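Local coordinates for Rubredoxin\:oxygen oxidoreductase (Desulfovibrio gigas, PDB 1E5D), which catalyses the four-electron reduction of one oxygen molecule to two water molecules, using a diiron centre and FMN, at residues T142-V152 with L161-Q169; L186-Y194 with F238-A247. One frame throughout, in Å; residues are numbered along the deposited sequence.

Contact 1 (T142-V152 with L161-Q169); sequences TRMLHWPDSMV and LISNDIFGQ. With FEO (mu-oxo-diiron), chain D; FMN (flavin mononucleotide), chain F.
The diiron site of the metallo-beta-lactamase-like domain brings His146 and Asp165 together on the irons. His146 NE2 binds FE2 at 2.1 Å, and Asp165 OD2 binds the same iron at 1.9 Å. The other carboxylate oxygen, Asp165 OD1, goes to FE1, so the aspartate bridges the two metals. NE2 and OD2 are close only because they share FE2; they are not hydrogen-bonded. The carboxylate lies at the edge of the imidazole, with the two planes 27° apart. His146 CG stands between the backbone N and the carbonyl carbon (chi1 62°), from where NE2 at the ring's edge reaches the iron. The peptide bond before His146 is cis. His79, Glu81, Asp83 and His226 are further ligands, and water 2 also binds FE1.

Both ligands sit on loops at one end of the beta hairpin of strands 151-155 and 160-164, in the six-stranded sheet of this domain. Asn164, next to the metal ligand, ties the loops together through its amide. Its ND2 gives one hydrogen bond to Met151 O (3.0 Å), meeting that oxygen from above the carbonyl plane. It gives a second to Ser150 OG (3.2 Å, 151° at the hydrogen). Ser150 OG in turn donates to Leu145 O and accepts from Thr142 OG1, so this buried hydroxyl has three partners. Asn164 OD1 accepts from Asp165 N and from water 1, which accepts from His146 N.

Ile166 CD1 packs beside this polar group, against Val152 CG1 (3.7 Å) and Leu145 CB (4.0 Å), with Thr142 OG1 also near. The other branch of Val152, CG2, meets Leu161 CD1 at 3.8 Å. The edge of the Trp147 ring meets an FMN held by the second subunit, NE1 3.2 Å from FMN C9. Trp347 of that subunit packs edge-to-face with Trp147.

Contact 2 (L186-Y194 with F238-A247); sequences LERAMREYY and FAVQKYVEYA. With OXY (oxygen molecule), chain E.
Two helices pack here through a buried, largely aromatic interface beside the diiron site. They are 183-198 and 233-248, and their segments cross at -45° with axes 10.7 Å apart. Tyr246 of the second helix is a knob in a hole formed by Glu187, Met190, Arg191 and Tyr194. Its CG lies beside the backbone N, anti to the carbonyl carbon (chi1 -61°), which sends the ring across to the other helix. Arg191 CA sits over one face of this ring, 4.1 Å from its centroid. The Arg191 guanidinium stands steeply to the ring and takes Tyr246 CE1 over its own face. Tyr246 OH points to Glu187 OE2, which lies near the ring plane; the modelled hydrogen bond is very short, so its exact length is doubtful.

The packing is knobs-into-holes in both directions. Met190 fits among Phe238, Ala239, Lys242 and Tyr246. A bend at chi3 carries its CE to 3.9 Å from Ala239 CA, while SD makes an oblique Met-aromatic contact with Phe238, 4.0 Å from CE2.

Tyr194 continues the aromatic cluster. It turns its edge to the face of Tyr243, a T-shaped pair with centroids 5.0 Å apart and planes at 76°. One face of Tyr194 takes Tyr246 CB, 3.6 Å from its centroid. Its hydroxyl touches Ala247 CB at 3.3 Å and is hydrogen-bonded to Thr205.

Charged groups line one margin of the interface. Glu187 OE2 forms a salt bridge with Arg191 NH1 and a longer, weak one with Lys242 NZ (3.4 Å). Lys242 also pairs with Glu245. The two nearby bases would probably favour the ionised form of Glu187. Tyr243 OH, hydrogen-bonded to Phe167 N, also reaches Met190 O through water 3.

In the fold
Contact 1 and contact 2 have centres about 14 Å apart and touch directly. Strand 160-164 leads on in the chain to helix 183-198, so contact 1 closes before contact 2 opens. Phe167 N of the iron-site loop lies 2.8 Å from Tyr243 OH, a probable hydrogen bond. Gln169 CG packs on Met190 CG at 3.5 Å. Tyr193 brings the helix pair to the metal site: its OH is 3.0 Å from Asp165 CB and makes a weak hydrogen bond to the oxygen molecule modelled there. The nearest atoms of the Tyr193 side chain and the diiron group are about 4 Å apart; those to the FMN at this site, held by the second subunit, are about 8 Å.

Contact 1 (T142-V152 with L161-Q169)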
loop_
_atom_site.group_PDB
_atom_site.type_symbol
_atom_site.label_atom_id
_atom_site.label_comp_id
_atom_site.label_asym_id
_atom_site.label_seq_id
_atom_site.Cartn_x
_atom_site.Cartn_y
_atom_site.Cartn_z
ATOM N N THR A 142 -5.804 2.060 -32.290
ATOM C CA THR A 142 -6.140 2.825 -31.099
ATOM C C THR A 142 -4.990 2.734 -30.103
ATOM O O THR A 142 -5.197 2.363 -28.950
ATOM C CB THR A 142 -7.444 2.320 -30.462
ATOM O OG1 THR A 142 -7.493 0.886 -30.482
ATOM C CG2 THR A 142 -8.650 2.779 -31.273
ATOM N N ARG A 143 -3.789 3.071 -30.577
ATOM C CA ARG A 143 -2.592 3.008 -29.748
ATOM C C ARG A 143 -2.813 3.732 -28.416
ATOM O O ARG A 143 -3.500 4.753 -28.399
ATOM C CB ARG A 143 -1.375 3.579 -30.474
ATOM C CG ARG A 143 -1.389 3.390 -31.978
ATOM C CD ARG A 143 -0.288 2.492 -32.502
ATOM N NE ARG A 143 0.797 3.210 -33.147
ATOM C CZ ARG A 143 1.311 3.088 -34.358
ATOM N NH1 ARG A 143 0.862 2.208 -35.244
ATOM N NH2 ARG A 143 2.323 3.878 -34.717
ATOM N N MET A 144 -2.233 3.176 -27.364
ATOM C CA MET A 144 -2.287 3.592 -25.978
ATOM C C MET A 144 -3.712 3.628 -25.429
ATOM O O MET A 144 -4.025 4.397 -24.525
ATOM C CB MET A 144 -1.638 4.968 -25.776
ATOM C CG MET A 144 -0.165 4.976 -26.175
ATOM S SD MET A 144 0.639 3.393 -25.872
ATOM C CE MET A 144 0.596 3.342 -24.081
ATOM N N LEU A 145 -4.567 2.783 -25.986
ATOM C CA LEU A 145 -5.910 2.586 -25.458
ATOM C C LEU A 145 -6.169 1.100 -25.219
ATOM O O LEU A 145 -6.967 0.510 -25.956
ATOM C CB LEU A 145 -6.963 3.141 -26.408
ATOM C CG LEU A 145 -7.009 4.656 -26.588
ATOM C CD1 LEU A 145 -8.220 5.045 -27.426
ATOM C CD2 LEU A 145 -7.050 5.375 -25.249
ATOM N N HIS A 146 -5.516 0.502 -24.235
ATOM C CA HIS A 146 -4.606 1.163 -23.318
ATOM C C HIS A 146 -3.169 0.698 -23.483
ATOM O O HIS A 146 -2.298 1.063 -22.698
ATOM C CB HIS A 146 -5.053 0.880 -21.878
ATOM C CG HIS A 146 -5.002 -0.595 -21.607
ATOM N ND1 HIS A 146 -3.949 -1.221 -20.989
ATOM C CD2 HIS A 146 -5.899 -1.561 -21.894
ATOM C CE1 HIS A 146 -4.202 -2.517 -20.899
ATOM N NE2 HIS A 146 -5.382 -2.751 -21.442
ATOM N N TRP A 147 -2.891 -0.107 -24.498
ATOM C CA TRP A 147 -1.526 -0.502 -24.839
ATOM C C TRP A 147 -1.193 -0.051 -26.263
ATOM O O TRP A 147 -2.077 0.269 -27.057
ATOM C CB TRP A 147 -1.341 -2.010 -24.731
ATOM C CG TRP A 147 -1.056 -2.557 -23.376
ATOM C CD1 TRP A 147 -1.153 -1.920 -22.172
ATOM C CD2 TRP A 147 -0.617 -3.895 -23.088
ATOM N NE1 TRP A 147 -0.801 -2.772 -21.148
ATOM C CE2 TRP A 147 -0.469 -3.993 -21.688
ATOM C CE3 TRP A 147 -0.339 -5.011 -23.876
ATOM C CZ2 TRP A 147 -0.052 -5.172 -21.071
ATOM C CZ3 TRP A 147 0.076 -6.180 -23.269
ATOM C CH2 TRP A 147 0.213 -6.245 -21.875
ATOM N N PRO A 148 0.080 -0.012 -26.633
ATOM C CA PRO A 148 0.428 0.362 -28.004
ATOM C C PRO A 148 -0.215 -0.536 -29.058
ATOM O O PRO A 148 -0.480 -0.036 -30.151
ATOM C CB PRO A 148 1.944 0.163 -28.062
ATOM C CG PRO A 148 2.401 0.177 -26.647
ATOM C CD PRO A 148 1.257 -0.292 -25.800
ATOM N N ASP A 149 -0.453 -1.809 -28.782
ATOM C CA ASP A 149 -0.933 -2.764 -29.771
ATOM C C ASP A 149 -2.430 -2.667 -30.032
ATOM O O ASP A 149 -2.945 -3.238 -30.992
ATOM C CB ASP A 149 -0.620 -4.199 -29.331
ATOM C CG ASP A 149 -0.988 -4.467 -27.883
ATOM O OD1 ASP A 149 -2.176 -4.745 -27.616
ATOM O OD2 ASP A 149 -0.100 -4.400 -27.007
ATOM N N SER A 150 -3.131 -1.958 -29.163
ATOM C CA SER A 150 -4.577 -1.824 -29.250
ATOM C C SER A 150 -5.078 -1.401 -30.624
ATOM O O SER A 150 -4.618 -0.437 -31.243
ATOM C CB SER A 150 -5.040 -0.804 -28.197
ATOM O OG SER A 150 -6.436 -0.584 -28.276
ATOM N N MET A 151 -6.074 -2.129 -31.111
ATOM C CA MET A 151 -6.792 -1.788 -32.323
ATOM C C MET A 151 -8.228 -2.282 -32.220
ATOM O O MET A 151 -8.510 -3.176 -31.426
ATOM C CB MET A 151 -6.129 -2.396 -33.557
ATOM C CG MET A 151 -6.606 -3.820 -33.801
ATOM S SD MET A 151 -5.912 -4.528 -35.307
ATOM C CE MET A 151 -6.297 -6.255 -35.050
ATOM N N VAL A 152 -9.137 -1.708 -33.003
ATOM C CA VAL A 152 -10.528 -2.160 -32.895
ATOM C C VAL A 152 -11.031 -2.618 -34.255
ATOM O O VAL A 152 -10.397 -2.344 -35.278
ATOM C CB VAL A 152 -11.415 -1.052 -32.309
ATOM C CG1 VAL A 152 -10.797 -0.519 -31.018
ATOM C CG2 VAL A 152 -11.609 0.081 -33.306
ATOM N N LEU A 161 -19.059 -2.606 -33.704
ATOM C CA LEU A 161 -17.716 -2.246 -33.274
ATOM C C LEU A 161 -17.253 -3.221 -32.191
ATOM O O LEU A 161 -17.862 -3.294 -31.123
ATOM C CB LEU A 161 -17.674 -0.815 -32.759
ATOM C CG LEU A 161 -16.299 -0.299 -32.337
ATOM C CD1 LEU A 161 -15.350 -0.222 -33.524
ATOM C CD2 LEU A 161 -16.445 1.052 -31.647
ATOM N N ILE A 162 -16.199 -3.958 -32.496
ATOM C CA ILE A 162 -15.539 -4.856 -31.557
ATOM C C ILE A 162 -14.272 -4.172 -31.040
ATOM O O ILE A 162 -13.324 -4.097 -31.822
ATOM C CB ILE A 162 -15.225 -6.205 -32.219
ATOM C CG1 ILE A 162 -16.436 -6.843 -32.913
ATOM C CG2 ILE A 162 -14.600 -7.160 -31.209
ATOM C CD1 ILE A 162 -16.134 -8.060 -33.754
ATOM N N SER A 163 -14.300 -3.687 -29.805
ATOM C CA SER A 163 -13.414 -2.681 -29.259
ATOM C C SER A 163 -12.371 -3.101 -28.238
ATOM O O SER A 163 -11.793 -2.206 -27.596
ATOM C CB SER A 163 -14.274 -1.599 -28.550
ATOM O OG SER A 163 -15.196 -2.263 -27.705
ATOM N N ASN A 164 -12.084 -4.372 -28.049
ATOM C CA ASN A 164 -11.158 -4.842 -27.015
ATOM C C ASN A 164 -11.529 -4.235 -25.661
ATOM O O ASN A 164 -12.705 -4.281 -25.289
ATOM C CB ASN A 164 -9.711 -4.637 -27.404
ATOM C CG ASN A 164 -8.998 -3.324 -27.347
ATOM O OD1 ASN A 164 -8.599 -2.900 -26.251
ATOM N ND2 ASN A 164 -8.803 -2.659 -28.477
ATOM N N ASP A 165 -10.591 -3.750 -24.868
ATOM C CA ASP A 165 -10.902 -3.253 -23.538
ATOM C C ASP A 165 -11.725 -1.973 -23.567
ATOM O O ASP A 165 -12.415 -1.631 -22.609
ATOM C CB ASP A 165 -9.596 -2.991 -22.775
ATOM C CG ASP A 165 -8.898 -4.251 -22.320
ATOM O OD1 ASP A 165 -9.581 -5.238 -21.977
ATOM O OD2 ASP A 165 -7.641 -4.263 -22.300
ATOM N N ILE A 166 -11.656 -1.213 -24.656
ATOM C CA ILE A 166 -12.366 0.065 -24.726
ATOM C C ILE A 166 -13.867 -0.143 -24.572
ATOM O O ILE A 166 -14.461 -0.985 -25.258
ATOM C CB ILE A 166 -12.037 0.769 -26.059
ATOM C CG1 ILE A 166 -10.527 0.812 -26.327
ATOM C CG2 ILE A 166 -12.643 2.157 -26.164
ATOM C CD1 ILE A 166 -10.171 1.146 -27.759
ATOM N N PHE A 167 -14.456 0.634 -23.671
ATOM C CA PHE A 167 -15.884 0.603 -23.386
ATOM C C PHE A 167 -16.207 -0.577 -22.475
ATOM O O PHE A 167 -17.356 -0.801 -22.097
ATOM C CB PHE A 167 -16.738 0.521 -24.659
ATOM C CG PHE A 167 -16.494 1.714 -25.574
ATOM C CD1 PHE A 167 -16.749 2.999 -25.115
ATOM C CD2 PHE A 167 -16.020 1.541 -26.862
ATOM C CE1 PHE A 167 -16.528 4.096 -25.926
ATOM C CE2 PHE A 167 -15.794 2.636 -27.675
ATOM C CZ PHE A 167 -16.047 3.911 -27.208
ATOM N N GLY A 168 -15.157 -1.324 -22.139
ATOM C CA GLY A 168 -15.313 -2.473 -21.270
ATOM C C GLY A 168 -15.765 -2.053 -19.889
ATOM O O GLY A 168 -15.547 -0.954 -19.390
ATOM N N GLN A 169 -16.437 -2.963 -19.196
ATOM C CA GLN A 169 -16.756 -2.679 -17.805
ATOM C C GLN A 169 -16.620 -3.992 -17.047
ATOM O O GLN A 169 -16.935 -5.045 -17.598
ATOM C CB GLN A 169 -18.146 -2.087 -17.628
ATOM C CG GLN A 169 -18.879 -1.659 -18.882
ATOM C CD GLN A 169 -19.393 -2.842 -19.676
ATOM O OE1 GLN A 169 -19.990 -3.780 -19.156
ATOM N NE2 GLN A 169 -19.157 -2.811 -20.981
HETATM FE FE1 FEO D . -8.720 -6.697 -20.816
HETATM FE FE2 FEO D . -6.046 -4.722 -21.311
HETATM O O FEO D . -7.003 -6.757 -21.149
HETATM N N1 FMN F . 4.385 -1.026 -19.796
HETATM C C2 FMN F . 5.283 -0.049 -19.731
HETATM O O2 FMN F . 6.364 -0.144 -20.243
HETATM N N3 FMN F . 4.907 1.253 -19.315
HETATM C C4 FMN F . 3.690 1.485 -18.714
HETATM O O4 FMN F . 3.530 2.574 -18.206
HETATM C C4A FMN F . 2.861 0.316 -18.454
HETATM N N5 FMN F . 1.615 0.463 -17.942
HETATM C C5A FMN F . 0.849 -0.654 -17.792
HETATM C C6 FMN F . -0.302 -0.565 -16.970
HETATM C C7 FMN F . -1.201 -1.606 -16.931
HETATM C C7M FMN F . -2.529 -1.461 -16.234
HETATM C C8 FMN F . -0.820 -2.900 -17.425
HETATM C C8M FMN F . -1.806 -4.041 -17.441
HETATM C C9 FMN F . 0.364 -3.026 -18.160
HETATM C C9A FMN F . 1.251 -1.947 -18.216
HETATM N N10 FMN F . 2.524 -2.044 -18.856
HETATM C C10 FMN F . 3.330 -0.982 -18.940
HETATM C "C1'" FMN F . 2.923 -3.356 -19.424
HETATM C "C2'" FMN F . 3.528 -4.288 -18.350
HETATM O "O2'" FMN F . 4.694 -3.661 -17.823
HETATM C "C3'" FMN F . 3.937 -5.578 -19.040
HETATM O "O3'" FMN F . 2.741 -6.284 -19.375
HETATM C "C4'" FMN F . 4.748 -6.458 -18.075
HETATM O "O4'" FMN F . 5.212 -7.641 -18.742
HETATM C "C5'" FMN F . 3.812 -6.855 -16.941
HETATM O "O5'" FMN F . 4.651 -7.663 -15.896
HETATM P P FMN F . 4.012 -8.605 -14.899
HETATM O O1P FMN F . 5.129 -8.907 -13.893
HETATM O O2P FMN F . 2.800 -8.129 -14.413
HETATM O O3P FMN F . 3.704 -9.868 -15.563
HETATM O O HOH W 1 -6.353 -2.355 -25.079
HETATM O O HOH W 2 -9.010 -8.248 -22.666
#

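Contact 2 (L186-Y194 with F238-A247)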
loop_
_atom_site.group_PDB
_atom_site.type_symbol
_atom_site.label_atom_id
_atom_site.label_comp_id
_atom_site.label_asym_id
_atom_site.label_seq_id
_atom_site.Cartn_x
_atom_site.Cartn_y
_atom_site.Cartn_z
ATOM N N LEU A 186 -24.475 0.313 -14.793
ATOM C CA LEU A 186 -23.650 0.267 -15.990
ATOM C C LEU A 186 -22.666 1.426 -16.028
ATOM O O LEU A 186 -21.502 1.242 -16.381
ATOM C CB LEU A 186 -24.531 0.281 -17.243
ATOM C CG LEU A 186 -23.788 0.420 -18.572
ATOM C CD1 LEU A 186 -22.743 -0.682 -18.690
ATOM C CD2 LEU A 186 -24.762 0.409 -19.733
ATOM N N GLU A 187 -23.155 2.614 -15.676
ATOM C CA GLU A 187 -22.324 3.808 -15.781
ATOM C C GLU A 187 -21.195 3.799 -14.754
ATOM O O GLU A 187 -20.050 4.116 -15.086
ATOM C CB GLU A 187 -23.159 5.078 -15.619
ATOM C CG GLU A 187 -22.510 6.318 -16.228
ATOM C CD GLU A 187 -21.588 7.022 -15.246
ATOM O OE1 GLU A 187 -21.953 7.005 -14.048
ATOM O OE2 GLU A 187 -20.527 7.530 -15.659
ATOM N N ARG A 188 -21.532 3.478 -13.514
ATOM C CA ARG A 188 -20.523 3.480 -12.454
ATOM C C ARG A 188 -19.386 2.544 -12.824
ATOM O O ARG A 188 -18.207 2.840 -12.653
ATOM C CB ARG A 188 -21.171 3.090 -11.132
ATOM C CG ARG A 188 -20.211 2.932 -9.969
ATOM C CD ARG A 188 -19.311 4.142 -9.773
ATOM N NE ARG A 188 -18.109 3.819 -9.014
ATOM C CZ ARG A 188 -17.661 4.431 -7.930
ATOM N NH1 ARG A 188 -18.319 5.461 -7.416
ATOM N NH2 ARG A 188 -16.542 4.016 -7.350
ATOM N N ALA A 189 -19.732 1.377 -13.365
ATOM C CA ALA A 189 -18.701 0.406 -13.729
ATOM C C ALA A 189 -17.877 0.875 -14.920
ATOM O O ALA A 189 -16.690 0.573 -15.066
ATOM C CB ALA A 189 -19.343 -0.942 -14.024
ATOM N N MET A 190 -18.511 1.641 -15.812
ATOM C CA MET A 190 -17.730 2.132 -16.947
ATOM C C MET A 190 -16.656 3.109 -16.490
ATOM O O MET A 190 -15.509 3.066 -16.926
ATOM C CB MET A 190 -18.641 2.817 -17.954
ATOM C CG MET A 190 -19.489 1.830 -18.750
ATOM S SD MET A 190 -20.708 2.770 -19.702
ATOM C CE MET A 190 -19.580 3.690 -20.755
ATOM N N ARG A 191 -17.090 3.989 -15.598
ATOM C CA ARG A 191 -16.178 5.004 -15.074
ATOM C C ARG A 191 -15.101 4.311 -14.248
ATOM O O ARG A 191 -13.918 4.631 -14.382
ATOM C CB ARG A 191 -16.967 6.038 -14.285
ATOM C CG ARG A 191 -16.207 6.871 -13.273
ATOM C CD ARG A 191 -17.045 8.051 -12.774
ATOM N NE ARG A 191 -16.619 9.293 -13.424
ATOM C CZ ARG A 191 -17.389 10.041 -14.199
ATOM N NH1 ARG A 191 -18.645 9.678 -14.426
ATOM N NH2 ARG A 191 -16.901 11.146 -14.742
ATOM N N GLU A 192 -15.517 3.350 -13.418
ATOM C CA GLU A 192 -14.531 2.674 -12.577
ATOM C C GLU A 192 -13.476 2.026 -13.464
ATOM O O GLU A 192 -12.285 2.034 -13.185
ATOM C CB GLU A 192 -15.178 1.630 -11.676
ATOM C CG GLU A 192 -16.078 2.235 -10.607
ATOM C CD GLU A 192 -16.551 1.199 -9.601
ATOM O OE1 GLU A 192 -16.399 -0.006 -9.909
ATOM O OE2 GLU A 192 -17.056 1.604 -8.529
ATOM N N TYR A 193 -13.973 1.464 -14.562
ATOM C CA TYR A 193 -13.053 0.868 -15.518
ATOM C C TYR A 193 -12.190 1.946 -16.161
ATOM O O TYR A 193 -10.960 1.847 -16.172
ATOM C CB TYR A 193 -13.824 0.064 -16.574
ATOM C CG TYR A 193 -12.828 -0.663 -17.458
ATOM C CD1 TYR A 193 -12.262 -1.855 -17.031
ATOM C CD2 TYR A 193 -12.453 -0.153 -18.693
ATOM C CE1 TYR A 193 -11.351 -2.522 -17.828
ATOM C CE2 TYR A 193 -11.539 -0.815 -19.494
ATOM C CZ TYR A 193 -10.995 -1.999 -19.053
ATOM O OH TYR A 193 -10.084 -2.671 -19.834
ATOM N N TYR A 194 -12.809 3.000 -16.697
ATOM C CA TYR A 194 -12.025 4.056 -17.325
ATOM C C TYR A 194 -10.999 4.640 -16.356
ATOM O O TYR A 194 -9.826 4.785 -16.702
ATOM C CB TYR A 194 -12.907 5.209 -17.850
ATOM C CG TYR A 194 -12.130 6.177 -18.719
ATOM C CD1 TYR A 194 -12.024 5.945 -20.085
ATOM C CD2 TYR A 194 -11.501 7.307 -18.208
ATOM C CE1 TYR A 194 -11.319 6.811 -20.899
ATOM C CE2 TYR A 194 -10.793 8.176 -19.011
ATOM C CZ TYR A 194 -10.705 7.925 -20.363
ATOM O OH TYR A 194 -10.003 8.776 -21.185
ATOM N N PHE A 238 -24.446 6.514 -25.911
ATOM C CA PHE A 238 -24.183 6.653 -24.483
ATOM C C PHE A 238 -22.719 6.334 -24.180
ATOM O O PHE A 238 -22.017 7.169 -23.601
ATOM C CB PHE A 238 -25.113 5.739 -23.702
ATOM C CG PHE A 238 -24.916 5.726 -22.200
ATOM C CD1 PHE A 238 -25.267 6.815 -21.423
ATOM C CD2 PHE A 238 -24.381 4.611 -21.578
ATOM C CE1 PHE A 238 -25.095 6.790 -20.048
ATOM C CE2 PHE A 238 -24.210 4.579 -20.206
ATOM C CZ PHE A 238 -24.567 5.668 -19.434
ATOM N N ALA A 239 -22.253 5.149 -24.572
ATOM C CA ALA A 239 -20.883 4.732 -24.314
ATOM C C ALA A 239 -19.868 5.783 -24.757
ATOM O O ALA A 239 -18.968 6.173 -24.004
ATOM C CB ALA A 239 -20.553 3.413 -25.009
ATOM N N VAL A 240 -20.013 6.235 -26.000
ATOM C CA VAL A 240 -19.062 7.174 -26.582
ATOM C C VAL A 240 -19.185 8.558 -25.961
ATOM O O VAL A 240 -18.177 9.232 -25.756
ATOM C CB VAL A 240 -19.258 7.284 -28.107
ATOM C CG1 VAL A 240 -18.491 8.477 -28.654
ATOM C CG2 VAL A 240 -18.825 5.993 -28.768
ATOM N N GLN A 241 -20.417 8.961 -25.667
ATOM C CA GLN A 241 -20.654 10.191 -24.929
ATOM C C GLN A 241 -19.769 10.222 -23.684
ATOM O O GLN A 241 -18.934 11.093 -23.477
ATOM C CB GLN A 241 -22.115 10.265 -24.511
ATOM C CG GLN A 241 -22.999 11.287 -25.192
ATOM C CD GLN A 241 -24.347 11.396 -24.490
ATOM O OE1 GLN A 241 -24.478 11.099 -23.301
ATOM N NE2 GLN A 241 -25.356 11.824 -25.241
ATOM N N LYS A 242 -19.988 9.203 -22.863
ATOM C CA LYS A 242 -19.324 9.006 -21.587
ATOM C C LYS A 242 -17.809 9.001 -21.695
ATOM O O LYS A 242 -17.152 9.672 -20.901
ATOM C CB LYS A 242 -19.843 7.691 -20.983
ATOM C CG LYS A 242 -21.198 7.914 -20.311
ATOM C CD LYS A 242 -20.994 8.525 -18.928
ATOM C CE LYS A 242 -22.025 9.600 -18.638
ATOM N NZ LYS A 242 -21.902 10.142 -17.255
ATOM N N TYR A 243 -17.259 8.266 -22.660
ATOM C CA TYR A 243 -15.805 8.208 -22.785
ATOM C C TYR A 243 -15.233 9.601 -22.998
ATOM O O TYR A 243 -14.201 9.951 -22.429
ATOM C CB TYR A 243 -15.369 7.263 -23.921
ATOM C CG TYR A 243 -14.926 5.945 -23.316
ATOM C CD1 TYR A 243 -15.764 5.351 -22.374
ATOM C CD2 TYR A 243 -13.740 5.318 -23.647
ATOM C CE1 TYR A 243 -15.419 4.151 -21.786
ATOM C CE2 TYR A 243 -13.394 4.113 -23.051
ATOM C CZ TYR A 243 -14.236 3.536 -22.121
ATOM O OH TYR A 243 -13.912 2.338 -21.514
ATOM N N VAL A 244 -15.940 10.374 -23.823
ATOM C CA VAL A 244 -15.548 11.763 -24.044
ATOM C C VAL A 244 -15.580 12.524 -22.724
ATOM O O VAL A 244 -14.647 13.206 -22.336
ATOM C CB VAL A 244 -16.466 12.445 -25.072
ATOM C CG1 VAL A 244 -16.153 13.933 -25.164
ATOM C CG2 VAL A 244 -16.329 11.780 -26.431
ATOM N N GLU A 245 -16.683 12.399 -22.008
ATOM C CA GLU A 245 -16.809 12.971 -20.674
ATOM C C GLU A 245 -15.726 12.454 -19.737
ATOM O O GLU A 245 -15.091 13.219 -19.005
ATOM C CB GLU A 245 -18.189 12.638 -20.117
ATOM C CG GLU A 245 -18.485 13.172 -18.728
ATOM C CD GLU A 245 -19.907 12.816 -18.310
ATOM O OE1 GLU A 245 -20.736 12.621 -19.228
ATOM O OE2 GLU A 245 -20.174 12.738 -17.092
ATOM N N TYR A 246 -15.500 11.138 -19.732
ATOM C CA TYR A 246 -14.441 10.623 -18.869
ATOM C C TYR A 246 -13.104 11.261 -19.236
ATOM O O TYR A 246 -12.369 11.677 -18.343
ATOM C CB TYR A 246 -14.315 9.094 -18.941
ATOM C CG TYR A 246 -15.565 8.362 -18.503
ATOM C CD1 TYR A 246 -16.443 8.977 -17.612
ATOM C CD2 TYR A 246 -15.879 7.091 -18.964
ATOM C CE1 TYR A 246 -17.595 8.343 -17.187
ATOM C CE2 TYR A 246 -17.033 6.454 -18.543
ATOM C CZ TYR A 246 -17.884 7.083 -17.657
ATOM O OH TYR A 246 -19.039 6.479 -17.221
ATOM N N ALA A 247 -12.787 11.326 -20.525
ATOM C CA ALA A 247 -11.481 11.836 -20.931
ATOM C C ALA A 247 -11.349 13.331 -20.675
ATOM O O ALA A 247 -10.232 13.835 -20.510
ATOM C CB ALA A 247 -11.226 11.544 -22.405
HETATM O O1 OXY E . -7.763 -4.902 -19.196
HETATM O O2 OXY E . -6.979 -4.581 -18.347
HETATM O O HOH W 3 -15.404 1.747 -19.565
HETATM O O HOH W 4 -14.204 12.106 -15.698
#